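Local coordinates for protein listeriolysin O (Listeria monocytogenes, PDB 4CDB) that perforates cholesterol-containing host membranes, changing conformation after binding and inserting as an oligomeric pore that lyses the cell, at residues K380-H385 with N468-I473; V390-I395 with N419-A424; S396-N401 with E408-K413; V441-C446 with T456-R461. All coordinates share one frame; numbering follows the deposited sequence.

Contact 1: residues K380-H385 with N468-I473; sequences KINIDH and NRNISI
N382 and N470 both turn CG beside the backbone N (chi1 -53° in each), and the two side chains lie side by side, pointing the same way from neighbouring strands. The amide nitrogen of N382 bridges two carbonyls of the other strand: ND2 donates to N470 OD1 at 2.8 Å, meeting that oxygen from well above its carbonyl plane, and to N468 OD1 at 3.2 Å, where it lies in the carbonyl plane on a lone pair. Both acceptors sit close to the plane of the N382 amide, whose OD1 is taken by S429, so the group is fixed in rotation. N468 OD1 also accepts from a water that K380 NZ holds by its own proton. On the other face, that of I381, I383 and H385, the contact is mainly apolar: I383 CD1 reaches I471 CB at 3.6 Å, and I473 CD1 lies 3.7 Å from H385 ND1, oblique to the ring. Between the faces run five backbone bonds, among them I471 N to N382 O (2.7 Å) and D384 N to I471 O (2.8 Å). R469 leads its guanidinium out of the contact to N484 and P464. In-register parallel strands, their axes 18° apart, with an asparagine-rich polar face and an isoleucine face turned to strands 391-402 and 452-463, form part of one layer of the cytolysin beta-sandwich.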
loop_
_atom_site.group_PDB
_atom_site.type_symbol
_atom_site.label_atom_id
_atom_site.label_comp_id
_atom_site.label_asym_id
_atom_site.label_seq_id
_atom_site.Cartn_x
_atom_site.Cartn_y
_atom_site.Cartn_z
ATOM N N LYS A 380 -11.255 34.274 12.495
ATOM C CA LYS A 380 -11.873 35.461 13.071
ATOM C C LYS A 380 -11.419 36.721 12.344
ATOM O O LYS A 380 -10.279 36.807 11.882
ATOM C CB LYS A 380 -11.531 35.574 14.561
ATOM C CG LYS A 380 -12.043 34.420 15.414
ATOM C CD LYS A 380 -11.585 34.552 16.860
ATOM C CE LYS A 380 -12.043 35.869 17.461
ATOM N NZ LYS A 380 -11.608 36.023 18.875
ATOM N N ILE A 381 -12.322 37.689 12.230
ATOM C CA ILE A 381 -11.955 39.021 11.771
ATOM C C ILE A 381 -12.080 39.989 12.940
ATOM O O ILE A 381 -13.175 40.210 13.460
ATOM C CB ILE A 381 -12.833 39.498 10.605
ATOM C CG1 ILE A 381 -12.745 38.517 9.438
ATOM C CG2 ILE A 381 -12.407 40.885 10.148
ATOM C CD1 ILE A 381 -13.505 38.970 8.210
ATOM N N ASN A 382 -10.952 40.553 13.356
ATOM C CA ASN A 382 -10.920 41.430 14.518
ATOM C C ASN A 382 -10.908 42.901 14.114
ATOM O O ASN A 382 -9.968 43.371 13.472
ATOM C CB ASN A 382 -9.710 41.094 15.393
ATOM C CG ASN A 382 -9.645 39.620 15.751
ATOM O OD1 ASN A 382 -10.632 39.034 16.196
ATOM N ND2 ASN A 382 -8.484 39.010 15.542
ATOM N N ILE A 383 -11.964 43.619 14.487
ATOM C CA ILE A 383 -12.105 45.025 14.125
ATOM C C ILE A 383 -11.702 45.937 15.276
ATOM O O ILE A 383 -12.149 45.754 16.409
ATOM C CB ILE A 383 -13.558 45.368 13.736
ATOM C CG1 ILE A 383 -14.049 44.438 12.629
ATOM C CG2 ILE A 383 -13.669 46.827 13.307
ATOM C CD1 ILE A 383 -13.244 44.533 11.361
ATOM N N ASP A 384 -10.861 46.923 14.981
ATOM C CA ASP A 384 -10.480 47.918 15.974
ATOM C C ASP A 384 -10.586 49.325 15.396
ATOM O O ASP A 384 -9.855 49.688 14.476
ATOM C CB ASP A 384 -9.060 47.661 16.483
ATOM C CG ASP A 384 -8.720 48.493 17.705
ATOM O OD1 ASP A 384 -8.468 49.707 17.551
ATOM O OD2 ASP A 384 -8.704 47.932 18.820
ATOM N N HIS A 385 -11.508 50.110 15.943
ATOM C CA HIS A 385 -11.709 51.488 15.512
ATOM C C HIS A 385 -11.302 52.441 16.630
ATOM O O HIS A 385 -11.914 52.452 17.698
ATOM C CB HIS A 385 -13.176 51.705 15.120
ATOM C CG HIS A 385 -13.547 53.140 14.889
ATOM N ND1 HIS A 385 -12.629 54.112 14.557
ATOM C CD2 HIS A 385 -14.750 53.760 14.941
ATOM C CE1 HIS A 385 -13.249 55.272 14.419
ATOM N NE2 HIS A 385 -14.534 55.085 14.645
ATOM N N ASN A 468 -6.652 34.638 12.202
ATOM C CA ASN A 468 -6.967 35.953 12.743
ATOM C C ASN A 468 -6.596 37.076 11.782
ATOM O O ASN A 468 -5.417 37.377 11.593
ATOM C CB ASN A 468 -6.277 36.170 14.092
ATOM C CG ASN A 468 -6.942 35.403 15.217
ATOM O OD1 ASN A 468 -7.900 35.880 15.826
ATOM N ND2 ASN A 468 -6.436 34.209 15.502
ATOM N N ARG A 469 -7.608 37.681 11.167
ATOM C CA ARG A 469 -7.399 38.870 10.349
ATOM C C ARG A 469 -7.747 40.111 11.163
ATOM O O ARG A 469 -8.908 40.326 11.517
ATOM C CB ARG A 469 -8.243 38.818 9.073
ATOM C CG ARG A 469 -8.101 40.056 8.199
ATOM C CD ARG A 469 -8.853 39.915 6.884
ATOM N NE ARG A 469 -8.392 38.765 6.112
ATOM C CZ ARG A 469 -7.328 38.772 5.316
ATOM N NH1 ARG A 469 -6.605 39.873 5.184
ATOM N NH2 ARG A 469 -6.988 37.676 4.654
ATOM N N ASN A 470 -6.737 40.921 11.465
ATOM C CA ASN A 470 -6.933 42.103 12.296
ATOM C C ASN A 470 -7.083 43.378 11.476
ATOM O O ASN A 470 -6.114 43.879 10.902
ATOM C CB ASN A 470 -5.790 42.252 13.301
ATOM C CG ASN A 470 -5.575 40.998 14.121
ATOM O OD1 ASN A 470 -6.313 40.727 15.069
ATOM N ND2 ASN A 470 -4.557 40.225 13.763
ATOM N N ILE A 471 -8.306 43.894 11.426
ATOM C CA ILE A 471 -8.588 45.136 10.720
ATOM C C ILE A 471 -8.620 46.288 11.716
ATOM O O ILE A 471 -9.461 46.318 12.616
ATOM C CB ILE A 471 -9.941 45.074 9.987
ATOM C CG1 ILE A 471 -10.002 43.840 9.086
ATOM C CG2 ILE A 471 -10.179 46.345 9.185
ATOM C CD1 ILE A 471 -9.056 43.902 7.907
ATOM N N SER A 472 -7.701 47.235 11.560
ATOM C CA SER A 472 -7.645 48.387 12.453
ATOM C C SER A 472 -7.703 49.694 11.677
ATOM O O SER A 472 -7.102 49.817 10.612
ATOM C CB SER A 472 -6.372 48.346 13.301
ATOM O OG SER A 472 -6.329 47.173 14.097
ATOM N N ILE A 473 -8.443 50.663 12.207
ATOM C CA ILE A 473 -8.458 52.004 11.638
ATOM C C ILE A 473 -8.226 53.042 12.729
ATOM O O ILE A 473 -8.694 52.886 13.858
ATOM C CB ILE A 473 -9.779 52.316 10.898
ATOM C CG1 ILE A 473 -10.981 52.162 11.833
ATOM C CG2 ILE A 473 -9.932 51.421 9.682
ATOM C CD1 ILE A 473 -12.302 52.603 11.215
HETATM O O HOH W 1 -8.754 35.880 18.327
HETATM O O HOH W 2 -7.757 44.698 14.949
#

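Contact 2: residues V390-I395 with N419-A424; sequences VAQFNI and NKSKLA
Q392 reaches across to the 419-424 loop with a chain extended beyond CG. Its CB stands 4.1 Å from K420 O, and CG comes closer to the same oxygen, 3.6 Å. CD is 3.8 Å from S421 OG and 3.9 Å from N419 O; beyond it OE1 sits beside N419 CA, while NE2 donates to S421 OG at 2.9 Å, with the hydroxyl near the amide plane. The backbones form a single bridge, A391 with K422, an antiparallel hydrogen-bonded pair (K422 N to A391 O, 2.7 Å). This isolated bridge ties the loop between strands 408-414 and 426-432 to the start of strand 391-402, in the four-stranded layer of the beta-sandwich. Further along, N419 N donates to F393 O, and a water spans the gap between, accepting from F393 N and donating to K420 O. At the other end V390 puts CG1 on S421 CB and CG2 on L423 CD2, each at 3.6 Å. K422 lays CG at the edge of the F393 ring and sends NZ to E417.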
loop_
_atom_site.group_PDB
_atom_site.type_symbol
_atom_site.label_atom_id
_atom_site.label_comp_id
_atom_site.label_asym_id
_atom_site.label_seq_id
_atom_site.Cartn_x
_atom_site.Cartn_y
_atom_site.Cartn_z
ATOM N N VAL A 390 -16.428 59.369 12.825
ATOM C CA VAL A 390 -17.495 58.384 12.725
ATOM C C VAL A 390 -17.154 57.420 11.595
ATOM O O VAL A 390 -16.817 57.851 10.491
ATOM C CB VAL A 390 -18.858 59.042 12.422
ATOM C CG1 VAL A 390 -19.936 57.980 12.306
ATOM C CG2 VAL A 390 -19.222 60.058 13.497
ATOM N N ALA A 391 -17.233 56.123 11.870
ATOM C CA ALA A 391 -16.897 55.119 10.866
ATOM C C ALA A 391 -18.062 54.176 10.577
ATOM O O ALA A 391 -18.891 53.914 11.449
ATOM C CB ALA A 391 -15.679 54.325 11.305
ATOM N N GLN A 392 -18.117 53.674 9.347
ATOM C CA GLN A 392 -19.073 52.636 8.981
ATOM C C GLN A 392 -18.358 51.518 8.238
ATOM O O GLN A 392 -17.572 51.775 7.327
ATOM C CB GLN A 392 -20.203 53.199 8.113
ATOM C CG GLN A 392 -21.232 54.020 8.876
ATOM C CD GLN A 392 -22.460 54.350 8.041
ATOM O OE1 GLN A 392 -22.678 53.768 6.978
ATOM N NE2 GLN A 392 -23.268 55.288 8.522
ATOM N N PHE A 393 -18.635 50.279 8.630
ATOM C CA PHE A 393 -18.004 49.123 8.009
ATOM C C PHE A 393 -18.974 48.382 7.103
ATOM O O PHE A 393 -20.187 48.410 7.310
ATOM C CB PHE A 393 -17.474 48.161 9.075
ATOM C CG PHE A 393 -16.471 48.779 10.001
ATOM C CD1 PHE A 393 -16.882 49.432 11.154
ATOM C CD2 PHE A 393 -15.116 48.709 9.721
ATOM C CE1 PHE A 393 -15.960 50.006 12.009
ATOM C CE2 PHE A 393 -14.189 49.282 10.574
ATOM C CZ PHE A 393 -14.614 49.930 11.719
ATOM N N ASN A 394 -18.425 47.725 6.090
ATOM C CA ASN A 394 -19.196 46.795 5.283
ATOM C C ASN A 394 -18.381 45.535 5.027
ATOM O O ASN A 394 -17.476 45.525 4.191
ATOM C CB ASN A 394 -19.635 47.434 3.967
ATOM C CG ASN A 394 -20.682 46.610 3.250
ATOM O OD1 ASN A 394 -20.361 45.635 2.570
ATOM N ND2 ASN A 394 -21.944 46.991 3.407
ATOM N N ILE A 395 -18.693 44.477 5.766
ATOM C CA ILE A 395 -17.943 43.237 5.650
ATOM C C ILE A 395 -18.857 42.093 5.230
ATOM O O ILE A 395 -19.879 41.839 5.865
ATOM C CB ILE A 395 -17.225 42.897 6.968
ATOM C CG1 ILE A 395 -16.332 44.066 7.390
ATOM C CG2 ILE A 395 -16.415 41.621 6.822
ATOM C CD1 ILE A 395 -15.556 43.826 8.657
ATOM N N ASN A 419 -22.983 48.960 7.772
ATOM C CA ASN A 419 -23.649 50.237 7.528
ATOM C C ASN A 419 -24.175 50.908 8.797
ATOM O O ASN A 419 -25.148 51.662 8.753
ATOM C CB ASN A 419 -24.777 50.067 6.502
ATOM C CG ASN A 419 -24.306 49.401 5.221
ATOM O OD1 ASN A 419 -23.280 49.775 4.654
ATOM N ND2 ASN A 419 -25.052 48.401 4.765
ATOM N N LYS A 420 -23.530 50.633 9.926
ATOM C CA LYS A 420 -23.887 51.276 11.185
ATOM C C LYS A 420 -22.767 52.199 11.651
ATOM O O LYS A 420 -21.603 51.807 11.686
ATOM C CB LYS A 420 -24.197 50.233 12.261
ATOM C CG LYS A 420 -25.398 49.350 11.954
ATOM C CD LYS A 420 -25.661 48.365 13.086
ATOM C CE LYS A 420 -26.845 47.456 12.780
ATOM N NZ LYS A 420 -27.107 46.489 13.884
ATOM N N SER A 421 -23.124 53.428 12.011
ATOM C CA SER A 421 -22.138 54.404 12.468
ATOM C C SER A 421 -21.507 54.022 13.807
ATOM O O SER A 421 -22.205 53.793 14.795
ATOM C CB SER A 421 -22.769 55.788 12.558
ATOM O OG SER A 421 -23.113 56.241 11.262
ATOM N N LYS A 422 -20.181 53.966 13.831
ATOM C CA LYS A 422 -19.462 53.537 15.023
ATOM C C LYS A 422 -18.497 54.615 15.490
ATOM O O LYS A 422 -17.786 55.212 14.681
ATOM C CB LYS A 422 -18.684 52.251 14.739
ATOM C CG LYS A 422 -19.532 51.087 14.242
ATOM C CD LYS A 422 -20.528 50.629 15.298
ATOM C CE LYS A 422 -21.318 49.413 14.826
ATOM N NZ LYS A 422 -22.302 48.958 15.850
ATOM N N LEU A 423 -18.477 54.861 16.797
ATOM C CA LEU A 423 -17.536 55.806 17.387
ATOM C C LEU A 423 -16.408 55.053 18.083
ATOM O O LEU A 423 -16.600 53.931 18.555
ATOM C CB LEU A 423 -18.242 56.710 18.403
ATOM C CG LEU A 423 -19.353 57.635 17.908
ATOM C CD1 LEU A 423 -19.868 58.520 19.035
ATOM C CD2 LEU A 423 -18.851 58.482 16.758
ATOM N N ALA A 424 -15.231 55.666 18.140
ATOM C CA ALA A 424 -14.123 55.109 18.906
ATOM C C ALA A 424 -14.473 55.225 20.385
ATOM O O ALA A 424 -15.125 56.190 20.786
ATOM C CB ALA A 424 -12.843 55.867 18.600
HETATM O O HOH W 3 -20.457 49.787 10.644
#

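Contact 3: residues S396-N401 with E408-K413; sequences SWDEVN and EIVQHK. With NA (sodium ion), chain I.
Strands 396-401 and 408-413 run antiparallel, 158° between their directions, W397, E399 and N401 forming hydrogen-bonded pairs with K413, Q411 and I409. K413 crosses over the indole of W397: its CB lies 3.7 Å from the centroid of the five-membered ring, a CH-pi contact over the face that is offset toward the NE1 and CE2 rim. The indole NE1 donates almost straight to E399 OE2 (3.1 Å, 173°), using the carboxylate's anti lone pair with the oxygen in the ring plane. The other oxygen, E399 OE1, makes a long salt bridge to K413 NZ at 3.6 Å, and the same ammonium gives Q411 OE1 a weak bond. On the opposite face H412 ND1 donates to D398 OD1 (2.9 Å), with the oxygen near the imidazole plane but approached from above the carboxylate plane. V410 CG1 packs on D398 CB beside this pair. Near the hairpin turn V400 CG1 lies against the carboxylate of E408, whose OE2 binds a sodium ion at 2.5 Å; Y402 completes the protein part of that site. E399 thus divides its two oxygens between an indole N-H and an ammonium, and the carboxylate near H412 would be expected to favour the protonated imidazole.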
loop_
_atom_site.group_PDB
_atom_site.type_symbol
_atom_site.label_atom_id
_atom_site.label_comp_id
_atom_site.label_asym_id
_atom_site.label_seq_id
_atom_site.Cartn_x
_atom_site.Cartn_y
_atom_site.Cartn_z
ATOM N N SER A 396 -18.487 41.418 4.145
ATOM C CA SER A 396 -19.287 40.327 3.599
ATOM C C SER A 396 -18.411 39.139 3.220
ATOM O O SER A 396 -17.191 39.268 3.102
ATOM C CB SER A 396 -20.076 40.801 2.377
ATOM O OG SER A 396 -19.205 41.263 1.356
ATOM N N TRP A 397 -19.044 37.983 3.035
ATOM C CA TRP A 397 -18.348 36.765 2.633
ATOM C C TRP A 397 -19.331 35.710 2.128
ATOM O O TRP A 397 -20.545 35.855 2.283
ATOM C CB TRP A 397 -17.528 36.200 3.798
ATOM C CG TRP A 397 -18.362 35.767 4.964
ATOM C CD1 TRP A 397 -18.867 34.519 5.193
ATOM C CD2 TRP A 397 -18.793 36.582 6.061
ATOM N NE1 TRP A 397 -19.585 34.507 6.364
ATOM C CE2 TRP A 397 -19.556 35.760 6.915
ATOM C CE3 TRP A 397 -18.608 37.925 6.402
ATOM C CZ2 TRP A 397 -20.132 36.241 8.092
ATOM C CZ3 TRP A 397 -19.182 38.398 7.570
ATOM C CH2 TRP A 397 -19.934 37.558 8.400
ATOM N N ASP A 398 -18.797 34.655 1.520
ATOM C CA ASP A 398 -19.614 33.545 1.042
ATOM C C ASP A 398 -19.362 32.296 1.876
ATOM O O ASP A 398 -18.230 32.034 2.284
ATOM C CB ASP A 398 -19.311 33.243 -0.428
ATOM C CG ASP A 398 -19.843 34.307 -1.366
ATOM O OD1 ASP A 398 -20.962 34.806 -1.127
ATOM O OD2 ASP A 398 -19.141 34.645 -2.343
ATOM N N GLU A 399 -20.420 31.533 2.133
ATOM C CA GLU A 399 -20.294 30.243 2.805
ATOM C C GLU A 399 -20.756 29.125 1.874
ATOM O O GLU A 399 -21.893 29.128 1.401
ATOM C CB GLU A 399 -21.089 30.228 4.112
ATOM C CG GLU A 399 -20.561 31.193 5.162
ATOM C CD GLU A 399 -21.321 31.110 6.471
ATOM O OE1 GLU A 399 -22.135 30.177 6.627
ATOM O OE2 GLU A 399 -21.106 31.980 7.341
ATOM N N VAL A 400 -19.866 28.174 1.608
ATOM C CA VAL A 400 -20.149 27.122 0.640
ATOM C C VAL A 400 -20.555 25.809 1.304
ATOM O O VAL A 400 -19.794 25.234 2.082
ATOM C CB VAL A 400 -18.941 26.877 -0.283
ATOM C CG1 VAL A 400 -19.176 25.656 -1.158
ATOM C CG2 VAL A 400 -18.674 28.107 -1.134
ATOM N N ASN A 401 -21.762 25.347 0.990
ATOM C CA ASN A 401 -22.247 24.057 1.469
ATOM C C ASN A 401 -22.620 23.134 0.312
ATOM O O ASN A 401 -22.407 23.474 -0.852
ATOM C CB ASN A 401 -23.435 24.239 2.416
ATOM C CG ASN A 401 -23.050 24.946 3.699
ATOM O OD1 ASN A 401 -22.659 24.310 4.678
ATOM N ND2 ASN A 401 -23.154 26.269 3.698
ATOM N N GLU A 408 -22.595 22.121 -4.988
ATOM C CA GLU A 408 -22.306 23.267 -4.131
ATOM C C GLU A 408 -23.493 24.210 -3.955
ATOM O O GLU A 408 -24.249 24.462 -4.893
ATOM C CB GLU A 408 -21.110 24.059 -4.667
ATOM C CG GLU A 408 -19.757 23.440 -4.365
ATOM C CD GLU A 408 -18.627 24.446 -4.476
ATOM O OE1 GLU A 408 -18.879 25.573 -4.951
ATOM O OE2 GLU A 408 -17.489 24.112 -4.083
ATOM N N ILE A 409 -23.643 24.726 -2.740
ATOM C CA ILE A 409 -24.606 25.780 -2.462
ATOM C C ILE A 409 -23.851 26.964 -1.877
ATOM O O ILE A 409 -23.263 26.858 -0.801
ATOM C CB ILE A 409 -25.672 25.340 -1.441
ATOM C CG1 ILE A 409 -25.753 23.814 -1.353
ATOM C CG2 ILE A 409 -27.025 25.949 -1.783
ATOM C CD1 ILE A 409 -26.695 23.324 -0.270
ATOM N N VAL A 410 -23.861 28.090 -2.585
ATOM C CA VAL A 410 -23.135 29.271 -2.131
ATOM C C VAL A 410 -24.078 30.322 -1.545
ATOM O O VAL A 410 -24.884 30.914 -2.262
ATOM C CB VAL A 410 -22.319 29.902 -3.273
ATOM C CG1 VAL A 410 -21.339 30.921 -2.721
ATOM C CG2 VAL A 410 -21.578 28.823 -4.041
ATOM N N GLN A 411 -23.975 30.542 -0.237
ATOM C CA GLN A 411 -24.764 31.565 0.439
ATOM C C GLN A 411 -23.919 32.803 0.701
ATOM O O GLN A 411 -22.796 32.700 1.192
ATOM C CB GLN A 411 -25.309 31.038 1.769
ATOM C CG GLN A 411 -26.547 30.165 1.656
ATOM C CD GLN A 411 -26.984 29.600 2.996
ATOM O OE1 GLN A 411 -26.160 29.132 3.783
ATOM N NE2 GLN A 411 -28.283 29.649 3.265
ATOM N N HIS A 412 -24.457 33.975 0.377
ATOM C CA HIS A 412 -23.766 35.223 0.682
ATOM C C HIS A 412 -24.113 35.667 2.098
ATOM O O HIS A 412 -25.266 35.571 2.519
ATOM C CB HIS A 412 -24.135 36.317 -0.316
ATOM C CG HIS A 412 -23.259 37.528 -0.231
ATOM N ND1 HIS A 412 -21.945 37.525 -0.655
ATOM C CD2 HIS A 412 -23.503 38.774 0.232
ATOM C CE1 HIS A 412 -21.422 38.721 -0.457
ATOM N NE2 HIS A 412 -22.344 39.499 0.079
ATOM N N LYS A 413 -23.116 36.150 2.831
ATOM C CA LYS A 413 -23.328 36.557 4.215
ATOM C C LYS A 413 -22.867 37.987 4.476
ATOM O O LYS A 413 -21.864 38.439 3.926
ATOM C CB LYS A 413 -22.629 35.586 5.172
ATOM C CG LYS A 413 -23.226 34.186 5.166
ATOM C CD LYS A 413 -24.639 34.191 5.731
ATOM C CE LYS A 413 -25.525 33.166 5.035
ATOM N NZ LYS A 413 -24.979 31.783 5.117
HETATM NA NA NA I . -15.762 23.125 -2.539
HETATM O O HOH W 4 -24.431 27.346 1.703
#

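Contact 4: residues V441-C446 with T456-R461; sequences VYAKEC and TVIDDR. With TAM (tris(hydroxyethyl)aminomethane), chain U; ACT (acetate ion), chain B.
Y442 and T456 meet across a beta hairpin, strands 436-449 and 452-463, which carries a classic bulge: V457 N and I458 N both donate to A443 O, at 2.7 and 3.1 Å. The contact is tight at this bulge, where V457 CG2 also touches the E445 CG methylene at 3.5 Å, crossing at about a right angle. The buried, mostly apolar face is looser: A443 CB faces I458 CB at 4.2 Å and V441 CG1 meets I458 CG2 at 4.3 Å; strand 468-475 packs here through I471 and I473. The other face is polar and more open. With CG anti to the backbone N (chi1 179°), Y442 sets its ring edge against the D459 carboxylate, the planes 85° apart, while T456 OG1 donates to its hydroxyl. R461 grips D459 side-on, and K444 extends to W454 and an acetate. E445 and C446 begin the conserved undecapeptide. Tris(hydroxyethyl)aminomethane O5 lies 2.5 Å from D460 OD1, so short that the value is doubtful, and accepts from D459 N at 2.6 Å.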
loop_
_atom_site.group_PDB
_atom_site.type_symbol
_atom_site.label_atom_id
_atom_site.label_comp_id
_atom_site.label_asym_id
_atom_site.label_seq_id
_atom_site.Cartn_x
_atom_site.Cartn_y
_atom_site.Cartn_z
ATOM N N VAL A 441 -13.667 43.310 2.911
ATOM C CA VAL A 441 -13.583 44.247 4.023
ATOM C C VAL A 441 -13.590 45.684 3.521
ATOM O O VAL A 441 -12.679 46.102 2.805
ATOM C CB VAL A 441 -12.317 44.004 4.861
ATOM C CG1 VAL A 441 -12.182 45.067 5.945
ATOM C CG2 VAL A 441 -12.351 42.614 5.470
ATOM N N TYR A 442 -14.628 46.429 3.897
ATOM C CA TYR A 442 -14.775 47.826 3.504
ATOM C C TYR A 442 -14.991 48.718 4.726
ATOM O O TYR A 442 -15.698 48.339 5.661
ATOM C CB TYR A 442 -15.946 47.982 2.529
ATOM C CG TYR A 442 -16.201 49.403 2.080
ATOM C CD1 TYR A 442 -15.525 49.938 0.991
ATOM C CD2 TYR A 442 -17.124 50.208 2.737
ATOM C CE1 TYR A 442 -15.757 51.235 0.573
ATOM C CE2 TYR A 442 -17.361 51.506 2.325
ATOM C CZ TYR A 442 -16.674 52.014 1.243
ATOM O OH TYR A 442 -16.903 53.305 0.826
ATOM N N ALA A 443 -14.389 49.905 4.714
ATOM C CA ALA A 443 -14.584 50.860 5.799
ATOM C C ALA A 443 -14.489 52.287 5.283
ATOM O O ALA A 443 -13.611 52.605 4.480
ATOM C CB ALA A 443 -13.567 50.626 6.906
ATOM N N LYS A 444 -15.401 53.138 5.747
ATOM C CA LYS A 444 -15.387 54.553 5.396
ATOM C C LYS A 444 -15.544 55.429 6.637
ATOM O O LYS A 444 -16.040 54.975 7.671
ATOM C CB LYS A 444 -16.486 54.879 4.381
ATOM C CG LYS A 444 -17.901 54.615 4.880
ATOM C CD LYS A 444 -18.933 54.930 3.804
ATOM C CE LYS A 444 -20.346 54.688 4.315
ATOM N NZ LYS A 444 -21.381 54.965 3.280
ATOM N N GLU A 445 -15.120 56.683 6.531
ATOM C CA GLU A 445 -15.202 57.601 7.660
ATOM C C GLU A 445 -15.821 58.931 7.253
ATOM O O GLU A 445 -15.576 59.430 6.153
ATOM C CB GLU A 445 -13.819 57.814 8.283
ATOM C CG GLU A 445 -12.759 58.330 7.317
ATOM C CD GLU A 445 -12.504 59.823 7.449
ATOM O OE1 GLU A 445 -13.236 60.503 8.201
ATOM O OE2 GLU A 445 -11.564 60.314 6.793
ATOM N N CYS A 446 -16.629 59.500 8.143
ATOM C CA CYS A 446 -17.286 60.775 7.872
ATOM C C CYS A 446 -16.339 61.961 8.072
ATOM O O CYS A 446 -15.916 62.247 9.190
ATOM C CB CYS A 446 -18.529 60.933 8.752
ATOM S SG CYS A 446 -19.486 62.432 8.422
ATOM N N THR A 456 -13.509 56.763 1.783
ATOM C CA THR A 456 -13.153 55.354 1.881
ATOM C C THR A 456 -11.789 55.193 2.545
ATOM O O THR A 456 -10.820 55.846 2.153
ATOM C CB THR A 456 -13.133 54.678 0.495
ATOM O OG1 THR A 456 -14.442 54.733 -0.085
ATOM C CG2 THR A 456 -12.698 53.224 0.611
ATOM N N VAL A 457 -11.721 54.334 3.557
ATOM C CA VAL A 457 -10.464 54.047 4.235
ATOM C C VAL A 457 -9.903 52.706 3.771
ATOM O O VAL A 457 -8.709 52.582 3.505
ATOM C CB VAL A 457 -10.639 54.016 5.766
ATOM C CG1 VAL A 457 -9.296 53.809 6.453
ATOM C CG2 VAL A 457 -11.282 55.299 6.244
ATOM N N ILE A 458 -10.777 51.703 3.684
ATOM C CA ILE A 458 -10.392 50.359 3.252
ATOM C C ILE A 458 -11.388 49.799 2.242
ATOM O O ILE A 458 -12.597 49.938 2.411
ATOM C CB ILE A 458 -10.344 49.371 4.442
ATOM C CG1 ILE A 458 -9.526 49.939 5.599
ATOM C CG2 ILE A 458 -9.780 48.017 4.009
ATOM C CD1 ILE A 458 -9.489 49.029 6.799
ATOM N N ASP A 459 -10.870 49.155 1.200
ATOM C CA ASP A 459 -11.705 48.448 0.234
ATOM C C ASP A 459 -10.966 47.217 -0.286
ATOM O O ASP A 459 -10.524 47.186 -1.434
ATOM C CB ASP A 459 -12.090 49.375 -0.925
ATOM C CG ASP A 459 -13.273 48.854 -1.733
ATOM O OD1 ASP A 459 -13.524 47.630 -1.727
ATOM O OD2 ASP A 459 -13.953 49.677 -2.381
ATOM N N ASP A 460 -10.826 46.206 0.568
ATOM C CA ASP A 460 -10.138 44.973 0.189
ATOM C C ASP A 460 -11.140 43.861 -0.101
ATOM O O ASP A 460 -12.043 43.607 0.696
ATOM C CB ASP A 460 -9.162 44.537 1.283
ATOM C CG ASP A 460 -8.038 45.533 1.493
ATOM O OD1 ASP A 460 -7.733 46.296 0.551
ATOM O OD2 ASP A 460 -7.455 45.551 2.599
ATOM N N ARG A 461 -10.976 43.200 -1.244
ATOM C CA ARG A 461 -11.952 42.218 -1.701
ATOM C C ARG A 461 -11.335 40.848 -1.965
ATOM O O ARG A 461 -10.138 40.736 -2.236
ATOM C CB ARG A 461 -12.658 42.729 -2.960
ATOM C CG ARG A 461 -13.079 44.186 -2.866
ATOM C CD ARG A 461 -13.829 44.655 -4.099
ATOM N NE ARG A 461 -14.048 46.099 -4.063
ATOM C CZ ARG A 461 -14.834 46.760 -4.907
ATOM N NH1 ARG A 461 -15.487 46.108 -5.860
ATOM N NH2 ARG A 461 -14.970 48.074 -4.794
HETATM C C TAM U . -7.028 51.539 -1.056
HETATM C C1 TAM U . -7.221 51.907 -2.525
HETATM C C2 TAM U . -7.941 50.402 -0.603
HETATM C C3 TAM U . -7.223 52.806 -0.226
HETATM C C4 TAM U . -8.165 50.961 -3.258
HETATM C C5 TAM U . -7.322 49.628 0.558
HETATM C C6 TAM U . -8.629 52.913 0.354
HETATM N N TAM U . -5.645 51.100 -0.878
HETATM O O4 TAM U . -9.268 51.719 -3.769
HETATM O O5 TAM U . -8.271 48.680 1.057
HETATM O O6 TAM U . -9.568 53.180 -0.695
HETATM C C ACT B . -24.283 56.948 4.181
HETATM O O ACT B . -23.623 55.894 4.301
HETATM O OXT ACT B . -24.159 57.698 3.189
HETATM C CH3 ACT B . -25.217 57.348 5.285
#

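Overall arrangement
All four contacts belong to the beta-sandwich at one end of the elongated chain. Contacts 3 and 4 pair strands of the antiparallel sheet ordered 408-414, 391-402, 436-449, 452-463, to which contact 2 ties a loop, and contact 1 lies in the sheet packed against it. I473 CD1 of contact 1 touches F393 CZ of contact 2 at 3.6 Å, and I471 CG2 meets I458 CD1 of contact 4 at 3.7 Å. Contacts 2 and 4, centres about 10 Å apart, join through N394 N to Y442 O, a probable hydrogen bond of 2.8 Å. Contact 3 supplies E408 to one of the chain's several sodium sites. Contact 4 lines most of the tris(hydroxyethyl)aminomethane pocket, with Y482; the ligand lies about 8 Å from the I471 side chain.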